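Local atomic coordinates of putative metal-dependent isothiocyanate hydrolase SaxA (Pectobacterium carotovorum, PDB entry 6BRM), a protein that probably hydrolyses isothiocyanates, as a metal-dependent enzyme of the metallo-beta-lactamase superfamily with zinc ions in its active site. Residues B[120-125]-B[150-155]; B[13-18]-B[157-162]. One frame throughout, in Å; residues are numbered along the deposited sequence.

Contact 1 of 2, residues B[120-125]-B[150-155]; sequences TIYKTD and VFTHHD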
ATOM      1  N   THR B 120       0.836  -1.604  23.076  1.00 40.21           N
ATOM      2  CA  THR B 120       1.082  -0.863  21.847  1.00 41.35           C
ATOM      3  C   THR B 120       0.068  -1.329  20.809  1.00 42.33           C
ATOM      4  O   THR B 120      -0.145  -2.535  20.658  1.00 43.44           O
ATOM      5  CB  THR B 120       2.508  -1.122  21.319  1.00 41.87           C
ATOM      6  OG1 THR B 120       3.454  -0.929  22.378  1.00 43.08           O
ATOM      7  CG2 THR B 120       2.846  -0.185  20.174  1.00 41.94           C
ATOM      8  N   ILE B 121      -0.549  -0.377  20.102  1.00 41.44           N
ATOM      9  CA  ILE B 121      -1.495  -0.672  19.023  1.00 40.85           C
ATOM     10  C   ILE B 121      -1.005   0.000  17.745  1.00 41.35           C
ATOM     11  O   ILE B 121      -0.964   1.226  17.670  1.00 42.27           O
ATOM     12  CB  ILE B 121      -2.922  -0.182  19.366  1.00 39.94           C
ATOM     13  CG1 ILE B 121      -3.499  -1.007  20.523  1.00 39.07           C
ATOM     14  CG2 ILE B 121      -3.845  -0.280  18.149  1.00 40.21           C
ATOM     15  CD1 ILE B 121      -4.769  -0.435  21.117  1.00 39.21           C
ATOM     16  N   TYR B 122      -0.641  -0.803  16.750  1.00 42.99           N
ATOM     17  CA  TYR B 122      -0.194  -0.291  15.453  1.00 45.23           C
ATOM     18  C   TYR B 122      -1.334  -0.353  14.436  1.00 45.94           C
ATOM     19  O   TYR B 122      -1.977  -1.396  14.293  1.00 46.55           O
ATOM     20  CB  TYR B 122       0.983  -1.107  14.920  1.00 45.71           C
ATOM     21  CG  TYR B 122       2.208  -1.151  15.808  1.00 46.46           C
ATOM     22  CD1 TYR B 122       3.200  -0.173  15.709  1.00 47.26           C
ATOM     23  CD2 TYR B 122       2.398  -2.192  16.720  1.00 47.18           C
ATOM     24  CE1 TYR B 122       4.337  -0.216  16.509  1.00 48.41           C
ATOM     25  CE2 TYR B 122       3.532  -2.249  17.520  1.00 48.55           C
ATOM     26  CZ  TYR B 122       4.497  -1.258  17.415  1.00 49.10           C
ATOM     27  OH  TYR B 122       5.619  -1.311  18.208  1.00 48.71           O
ATOM     28  N   LYS B 123      -1.560   0.759  13.733  1.00 45.53           N
ATOM     29  CA  LYS B 123      -2.543   0.847  12.654  1.00 45.68           C
ATOM     30  C   LYS B 123      -1.847   0.518  11.332  1.00 47.08           C
ATOM     31  O   LYS B 123      -0.793   1.083  11.036  1.00 48.37           O
ATOM     32  CB  LYS B 123      -3.143   2.260  12.599  1.00 45.55           C
ATOM     33  CG  LYS B 123      -4.264   2.445  11.584  1.00 46.16           C
ATOM     34  CD  LYS B 123      -4.905   3.830  11.653  1.00 46.32           C
ATOM     35  CE  LYS B 123      -3.993   4.948  11.160  1.00 46.80           C
ATOM     36  NZ  LYS B 123      -3.608   4.787   9.729  1.00 47.87           N
ATOM     37  N   THR B 124      -2.457  -0.376  10.548  1.00 47.49           N
ATOM     38  CA  THR B 124      -1.887  -0.908   9.302  1.00 46.97           C
ATOM     39  C   THR B 124      -2.650  -0.412   8.073  1.00 47.57           C
ATOM     40  O   THR B 124      -3.859  -0.174   8.145  1.00 48.16           O
ATOM     41  CB  THR B 124      -1.970  -2.446   9.293  1.00 47.39           C
ATOM     42  OG1 THR B 124      -1.599  -2.959  10.576  1.00 47.46           O
ATOM     43  CG2 THR B 124      -1.063  -3.042   8.225  1.00 48.71           C
ATOM     44  N   ASP B 125      -1.952  -0.273   6.946  1.00 46.36           N
ATOM     45  CA  ASP B 125      -2.586   0.131   5.687  1.00 45.82           C
ATOM     46  C   ASP B 125      -2.887  -1.108   4.857  1.00 44.89           C
ATOM     47  O   ASP B 125      -1.996  -1.906   4.601  1.00 44.57           O
ATOM     48  CB  ASP B 125      -1.691   1.093   4.891  1.00 45.74           C
ATOM     49  CG  ASP B 125      -2.440   1.787   3.744  1.00 44.57           C
ATOM     50  OD1 ASP B 125      -3.477   2.434   4.002  1.00 43.21           O
ATOM     51  OD2 ASP B 125      -1.988   1.691   2.584  1.00 43.52           O
ATOM     52  N   VAL B 150      -2.564  -4.266  14.837  1.00 43.12           N
ATOM     53  CA  VAL B 150      -1.667  -5.160  15.569  1.00 41.98           C
ATOM     54  C   VAL B 150      -1.752  -4.787  17.043  1.00 40.64           C
ATOM     55  O   VAL B 150      -1.879  -3.611  17.371  1.00 42.98           O
ATOM     56  CB  VAL B 150      -0.210  -5.049  15.065  1.00 42.46           C
ATOM     57  CG1 VAL B 150       0.720  -5.957  15.863  1.00 42.07           C
ATOM     58  CG2 VAL B 150      -0.136  -5.382  13.576  1.00 43.10           C
ATOM     59  N   PHE B 151      -1.708  -5.788  17.920  1.00 39.07           N
ATOM     60  CA  PHE B 151      -1.680  -5.573  19.369  1.00 38.21           C
ATOM     61  C   PHE B 151      -0.402  -6.183  19.934  1.00 37.71           C
ATOM     62  O   PHE B 151      -0.137  -7.363  19.723  1.00 38.54           O
ATOM     63  CB  PHE B 151      -2.898  -6.209  20.034  1.00 37.82           C
ATOM     64  CG  PHE B 151      -4.186  -5.493  19.758  1.00 37.22           C
ATOM     65  CD1 PHE B 151      -4.936  -5.794  18.633  1.00 37.89           C
ATOM     66  CD2 PHE B 151      -4.657  -4.523  20.635  1.00 37.83           C
ATOM     67  CE1 PHE B 151      -6.131  -5.134  18.379  1.00 38.14           C
ATOM     68  CE2 PHE B 151      -5.847  -3.856  20.389  1.00 37.98           C
ATOM     69  CZ  PHE B 151      -6.587  -4.162  19.258  1.00 38.28           C
ATOM     70  N   THR B 152       0.366  -5.376  20.665  1.00 38.20           N
ATOM     71  CA  THR B 152       1.691  -5.752  21.167  1.00 37.72           C
ATOM     72  C   THR B 152       1.740  -5.499  22.672  1.00 37.86           C
ATOM     73  O   THR B 152       1.278  -4.458  23.141  1.00 39.43           O
ATOM     74  CB  THR B 152       2.789  -4.972  20.389  1.00 37.92           C
ATOM     75  OG1 THR B 152       3.215  -5.755  19.266  1.00 38.44           O
ATOM     76  CG2 THR B 152       4.014  -4.632  21.231  1.00 38.40           C
ATOM     77  N   HIS B 153       2.286  -6.468  23.409  1.00 37.26           N
ATOM     78  CA  HIS B 153       2.469  -6.388  24.869  1.00 37.39           C
ATOM     79  C   HIS B 153       3.285  -7.599  25.332  1.00 39.61           C
ATOM     80  O   HIS B 153       3.115  -8.691  24.794  1.00 40.16           O
ATOM     81  CB  HIS B 153       1.114  -6.391  25.595  1.00 36.24           C
ATOM     82  CG  HIS B 153       1.169  -5.893  27.009  1.00 35.48           C
ATOM     83  ND1 HIS B 153       1.728  -6.618  28.037  1.00 34.59           N
ATOM     84  CD2 HIS B 153       0.713  -4.748  27.567  1.00 33.81           C
ATOM     85  CE1 HIS B 153       1.631  -5.936  29.163  1.00 34.18           C
ATOM     86  NE2 HIS B 153       1.021  -4.795  28.904  1.00 34.44           N
ATOM     87  N   HIS B 154       4.175  -7.409  26.305  1.00 42.98           N
ATOM     88  CA  HIS B 154       4.754  -8.542  27.067  1.00 46.24           C
ATOM     89  C   HIS B 154       3.654  -9.230  27.904  1.00 49.67           C
ATOM     90  O   HIS B 154       2.559  -8.696  28.044  1.00 51.99           O
ATOM     91  CB  HIS B 154       5.951  -8.097  27.933  1.00 45.89           C
ATOM     92  CG  HIS B 154       5.602  -7.174  29.066  1.00 44.64           C
ATOM     93  ND1 HIS B 154       5.590  -7.588  30.382  1.00 43.96           N
ATOM     94  CD2 HIS B 154       5.289  -5.855  29.085  1.00 44.95           C
ATOM     95  CE1 HIS B 154       5.268  -6.568  31.160  1.00 45.61           C
ATOM     96  NE2 HIS B 154       5.078  -5.506  30.399  1.00 45.37           N
ATOM     97  N   ASP B 155       3.925 -10.424  28.423  1.00 52.16           N
ATOM     98  CA  ASP B 155       2.879 -11.267  29.069  1.00 54.40           C
ATOM     99  C   ASP B 155       1.769 -11.759  28.114  1.00 53.40           C
ATOM    100  O   ASP B 155       0.816 -12.400  28.566  1.00 53.69           O
ATOM    101  CB  ASP B 155       2.193 -10.563  30.267  1.00 55.06           C
ATOM    102  CG  ASP B 155       3.165  -9.855  31.194  1.00 56.77           C
ATOM    103  OD1 ASP B 155       4.390 -10.090  31.099  1.00 59.61           O
ATOM    104  OD2 ASP B 155       2.684  -9.061  32.030  1.00 56.23           O
TER

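Contact 2 of 2, residues B[13-18]-B[157-162]; sequences LQYAGK and KTIYIA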
ATOM      1  N   LEU B  13     -12.184  -8.746  22.280  1.00 54.73           N
ATOM      2  CA  LEU B  13     -10.791  -9.134  22.486  1.00 53.30           C
ATOM      3  C   LEU B  13     -10.337  -8.678  23.863  1.00 53.71           C
ATOM      4  O   LEU B  13     -10.147  -7.478  24.085  1.00 54.05           O
ATOM      5  CB  LEU B  13      -9.921  -8.489  21.401  1.00 52.42           C
ATOM      6  CG  LEU B  13      -8.394  -8.557  21.514  1.00 52.81           C
ATOM      7  CD1 LEU B  13      -7.906  -9.975  21.786  1.00 51.55           C
ATOM      8  CD2 LEU B  13      -7.755  -8.002  20.248  1.00 52.85           C
ATOM      9  N   GLN B  14     -10.186  -9.629  24.788  1.00 54.47           N
ATOM     10  CA  GLN B  14      -9.620  -9.343  26.106  1.00 55.05           C
ATOM     11  C   GLN B  14      -8.095  -9.466  26.025  1.00 55.44           C
ATOM     12  O   GLN B  14      -7.562 -10.573  25.929  1.00 56.70           O
ATOM     13  CB  GLN B  14     -10.205 -10.267  27.177  1.00 56.07           C
ATOM     14  CG  GLN B  14      -9.808  -9.869  28.599  1.00 58.02           C
ATOM     15  CD  GLN B  14     -10.853 -10.194  29.660  1.00 58.65           C
ATOM     16  OE1 GLN B  14     -12.060 -10.167  29.407  1.00 58.60           O
ATOM     17  NE2 GLN B  14     -10.385 -10.475  30.871  1.00 58.76           N
ATOM     18  N   TYR B  15      -7.409  -8.321  26.047  1.00 55.60           N
ATOM     19  CA  TYR B  15      -5.963  -8.243  25.803  1.00 54.22           C
ATOM     20  C   TYR B  15      -5.292  -7.335  26.839  1.00 54.26           C
ATOM     21  O   TYR B  15      -5.633  -6.152  26.947  1.00 52.89           O
ATOM     22  CB  TYR B  15      -5.713  -7.707  24.386  1.00 54.78           C
ATOM     23  CG  TYR B  15      -4.297  -7.896  23.869  1.00 54.02           C
ATOM     24  CD1 TYR B  15      -3.258  -7.064  24.289  1.00 53.48           C
ATOM     25  CD2 TYR B  15      -3.999  -8.892  22.940  1.00 53.27           C
ATOM     26  CE1 TYR B  15      -1.967  -7.230  23.814  1.00 52.02           C
ATOM     27  CE2 TYR B  15      -2.706  -9.064  22.461  1.00 52.81           C
ATOM     28  CZ  TYR B  15      -1.695  -8.226  22.901  1.00 51.89           C
ATOM     29  OH  TYR B  15      -0.411  -8.384  22.440  1.00 50.58           O
ATOM     30  N   ALA B  16      -4.346  -7.903  27.594  1.00 53.96           N
ATOM     31  CA  ALA B  16      -3.550  -7.174  28.593  1.00 52.46           C
ATOM     32  C   ALA B  16      -4.400  -6.512  29.685  1.00 51.77           C
ATOM     33  O   ALA B  16      -4.165  -5.362  30.073  1.00 52.84           O
ATOM     34  CB  ALA B  16      -2.639  -6.155  27.909  1.00 53.48           C
ATOM     35  N   GLY B  17      -5.382  -7.262  30.181  1.00 51.00           N
ATOM     36  CA  GLY B  17      -6.300  -6.782  31.208  1.00 49.89           C
ATOM     37  C   GLY B  17      -7.302  -5.736  30.754  1.00 49.24           C
ATOM     38  O   GLY B  17      -7.870  -5.042  31.591  1.00 48.37           O
ATOM     39  N   LYS B  18      -7.525  -5.630  29.439  1.00 51.90           N
ATOM     40  CA  LYS B  18      -8.459  -4.657  28.849  1.00 52.98           C
ATOM     41  C   LYS B  18      -9.322  -5.364  27.813  1.00 52.88           C
ATOM     42  O   LYS B  18      -8.838  -6.263  27.128  1.00 53.06           O
ATOM     43  CB  LYS B  18      -7.706  -3.511  28.163  1.00 53.99           C
ATOM     44  CG  LYS B  18      -6.728  -2.753  29.048  1.00 55.37           C
ATOM     45  CD  LYS B  18      -7.426  -2.001  30.176  1.00 56.57           C
ATOM     46  CE  LYS B  18      -6.447  -1.181  31.011  1.00 57.72           C
ATOM     47  NZ  LYS B  18      -5.250  -1.952  31.458  1.00 58.99           N
ATOM     48  N   LYS B 157       0.847 -12.813  23.673  1.00 51.95           N
ATOM     49  CA  LYS B 157       1.272 -13.010  22.285  1.00 51.47           C
ATOM     50  C   LYS B 157       0.800 -11.855  21.406  1.00 50.77           C
ATOM     51  O   LYS B 157      -0.145 -11.137  21.754  1.00 52.41           O
ATOM     52  CB  LYS B 157       0.739 -14.333  21.728  1.00 52.61           C
ATOM     53  CG  LYS B 157       1.296 -15.567  22.422  1.00 52.78           C
ATOM     54  CD  LYS B 157       0.853 -16.841  21.725  1.00 53.28           C
ATOM     55  CE  LYS B 157       1.707 -18.030  22.131  1.00 54.43           C
ATOM     56  NZ  LYS B 157       1.358 -19.240  21.333  1.00 55.50           N
ATOM     57  N   THR B 158       1.468 -11.691  20.267  1.00 48.37           N
ATOM     58  CA  THR B 158       1.168 -10.621  19.321  1.00 46.33           C
ATOM     59  C   THR B 158       0.045 -11.068  18.390  1.00 44.96           C
ATOM     60  O   THR B 158       0.135 -12.143  17.790  1.00 46.08           O
ATOM     61  CB  THR B 158       2.417 -10.259  18.488  1.00 46.30           C
ATOM     62  OG1 THR B 158       3.516  -9.977  19.367  1.00 47.07           O
ATOM     63  CG2 THR B 158       2.157  -9.043  17.604  1.00 46.22           C
ATOM     64  N   ILE B 159      -0.996 -10.245  18.259  1.00 42.99           N
ATOM     65  CA  ILE B 159      -2.143 -10.554  17.381  1.00 42.20           C
ATOM     66  C   ILE B 159      -2.296  -9.465  16.321  1.00 40.23           C
ATOM     67  O   ILE B 159      -2.148  -8.283  16.620  1.00 38.13           O
ATOM     68  CB  ILE B 159      -3.480 -10.769  18.154  1.00 41.88           C
ATOM     69  CG1 ILE B 159      -4.638 -10.999  17.166  1.00 43.43           C
ATOM     70  CG2 ILE B 159      -3.810  -9.591  19.054  1.00 42.30           C
ATOM     71  CD1 ILE B 159      -5.898 -11.599  17.754  1.00 44.57           C
ATOM     72  N   TYR B 160      -2.604  -9.890  15.093  1.00 40.51           N
ATOM     73  CA  TYR B 160      -2.813  -8.994  13.951  1.00 40.27           C
ATOM     74  C   TYR B 160      -4.199  -9.218  13.350  1.00 39.80           C
ATOM     75  O   TYR B 160      -4.453 -10.264  12.764  1.00 40.22           O
ATOM     76  CB  TYR B 160      -1.721  -9.246  12.897  1.00 39.42           C
ATOM     77  CG  TYR B 160      -1.819  -8.454  11.597  1.00 38.75           C
ATOM     78  CD1 TYR B 160      -2.360  -7.165  11.556  1.00 39.30           C
ATOM     79  CD2 TYR B 160      -1.323  -8.987  10.411  1.00 39.01           C
ATOM     80  CE1 TYR B 160      -2.426  -6.447  10.367  1.00 39.50           C
ATOM     81  CE2 TYR B 160      -1.380  -8.274   9.222  1.00 39.74           C
ATOM     82  CZ  TYR B 160      -1.932  -7.006   9.205  1.00 40.12           C
ATOM     83  OH  TYR B 160      -1.996  -6.303   8.025  1.00 41.51           O
ATOM     84  N   ILE B 161      -5.095  -8.245  13.519  1.00 40.43           N
ATOM     85  CA  ILE B 161      -6.370  -8.223  12.803  1.00 41.06           C
ATOM     86  C   ILE B 161      -6.146  -7.479  11.488  1.00 42.08           C
ATOM     87  O   ILE B 161      -6.026  -6.253  11.485  1.00 42.90           O
ATOM     88  CB  ILE B 161      -7.495  -7.554  13.631  1.00 41.05           C
ATOM     89  CG1 ILE B 161      -7.825  -8.406  14.873  1.00 41.60           C
ATOM     90  CG2 ILE B 161      -8.751  -7.336  12.781  1.00 41.29           C
ATOM     91  CD1 ILE B 161      -7.276  -7.862  16.172  1.00 41.78           C
ATOM     92  N   ALA B 162      -6.096  -8.226  10.385  1.00 42.54           N
ATOM     93  CA  ALA B 162      -5.780  -7.668   9.066  1.00 42.94           C
ATOM     94  C   ALA B 162      -6.887  -6.770   8.510  1.00 44.81           C
ATOM     95  O   ALA B 162      -6.599  -5.761   7.854  1.00 44.56           O
ATOM     96  CB  ALA B 162      -5.469  -8.783   8.083  1.00 42.18           C
TER

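Contact 1 of 2, residues B[120-125]-B[150-155]
Antiparallel strands 120-124 and 148-152 are neighbours in one of the two large sheets of the fold, and T120 with T152, I121 with F151 and Y122 with V150 are the pairs that face each other. T120 and T152 form a hydrogen-bonded pair: T120 N bonds to T152 O and T152 N to T120 O, both at 2.9 Å. Two residues on, Y122 and V150 repeat the pattern. V150 N reaches Y122 O at 3.0 Å, and Y122 N reaches V150 O at 3.1 Å. Between them I121 and F151 make the non-hydrogen-bonded pair, with I121 CA 3.4 Å from V150 O in a CA-H...O contact.

Side chains alternate between two faces. I121 and F151 lie side by side on one; the CG1-CD1 arm of the isoleucine runs beside ring atoms CD2 and CE2 of the phenylalanine, with CD1 3.7 Å from CE2. F151 there meets F20 of the facing sheet. On the other face T120 CB touches T152 CG2 at 3.8 Å, both threonines pointing the same way. Y122 CG is anti to the carbonyl carbon (chi1 -59°). T120 CG2 lies over one face of the Y122 ring, toward the rim, and T152 OG1 is at its edge, 3.9 Å from CE2. Helix 169-178 covers this side through R177 and F178 against Y122 and V150. One face against a second sheet and the other against helices is the layering of the metallo-beta-lactamase alpha-beta/beta-alpha sandwich.

Contact 2 of 2, residues B[13-18]-B[157-162]
Y15 and I159 reach past each other in opposite directions between two sheets, the ring coming from strand 10-15 and the branched side chain from strand 159-163. The axes of strands 13-15 and 159-162 come no closer than 11.5 Å, so side chains rather than paired backbones make the join. Y15 points its CB toward the facing strand, with CG anti to the backbone N (chi1 -165°). Its CE2 corner lies 3.6 Å from I159 CG2, with CD2 a little farther off; that methyl sits between the backbone N and carbonyl carbon of I159.

Beyond the ring, the hydroxyl comes within 2.8 Å of K157 O, which lies near the ring plane at its edge. F151 O is also within reach of the OH, and its one proton could serve either carbonyl. A polar tip thus ends an otherwise apolar side chain, at the backbone of K157.

Two residues back, L13 repeats the approach with carbon alone. L13 and I161 also slide past each other, and L13 CD2 meets I161 CD1 at 4.1 Å; CD2 is more loosely placed against I159 CG2. F151 touches L13, I159 and I161, and V184 backs both isoleucines. Just past Y15 the chain reverses: Y15 N bonds to K18 O and K18 N to Y15 O, closing a two-residue hairpin through A16 and G17, both with positive phi. Large aliphatic and aromatic side chains meeting between two stacked sheets form the central hydrophobic layer of the metallo-beta-lactamase sandwich.

In the fold
Both contacts are largely buried, and their centres are 8 Å apart. Contact 1 works within one sheet, through backbone bonds with side chains on both faces. Contact 2 joins that sheet to the other one, through side-chain packing and a single tyrosine hydroxyl. Strands 148-152 and 159-163 link the two: they are sheet neighbours, F151 N lies 2.8 Å from I159 O, and the F151 side chain belongs to the packing of both contacts. Toward the zinc site, the side chains of T124 in contact 1 and I161 in contact 2 lie about 11 Å and about 8 Å from that of the zinc ligand D164. At the dimer interface, D125 forms a salt bridge with K173 of the second subunit.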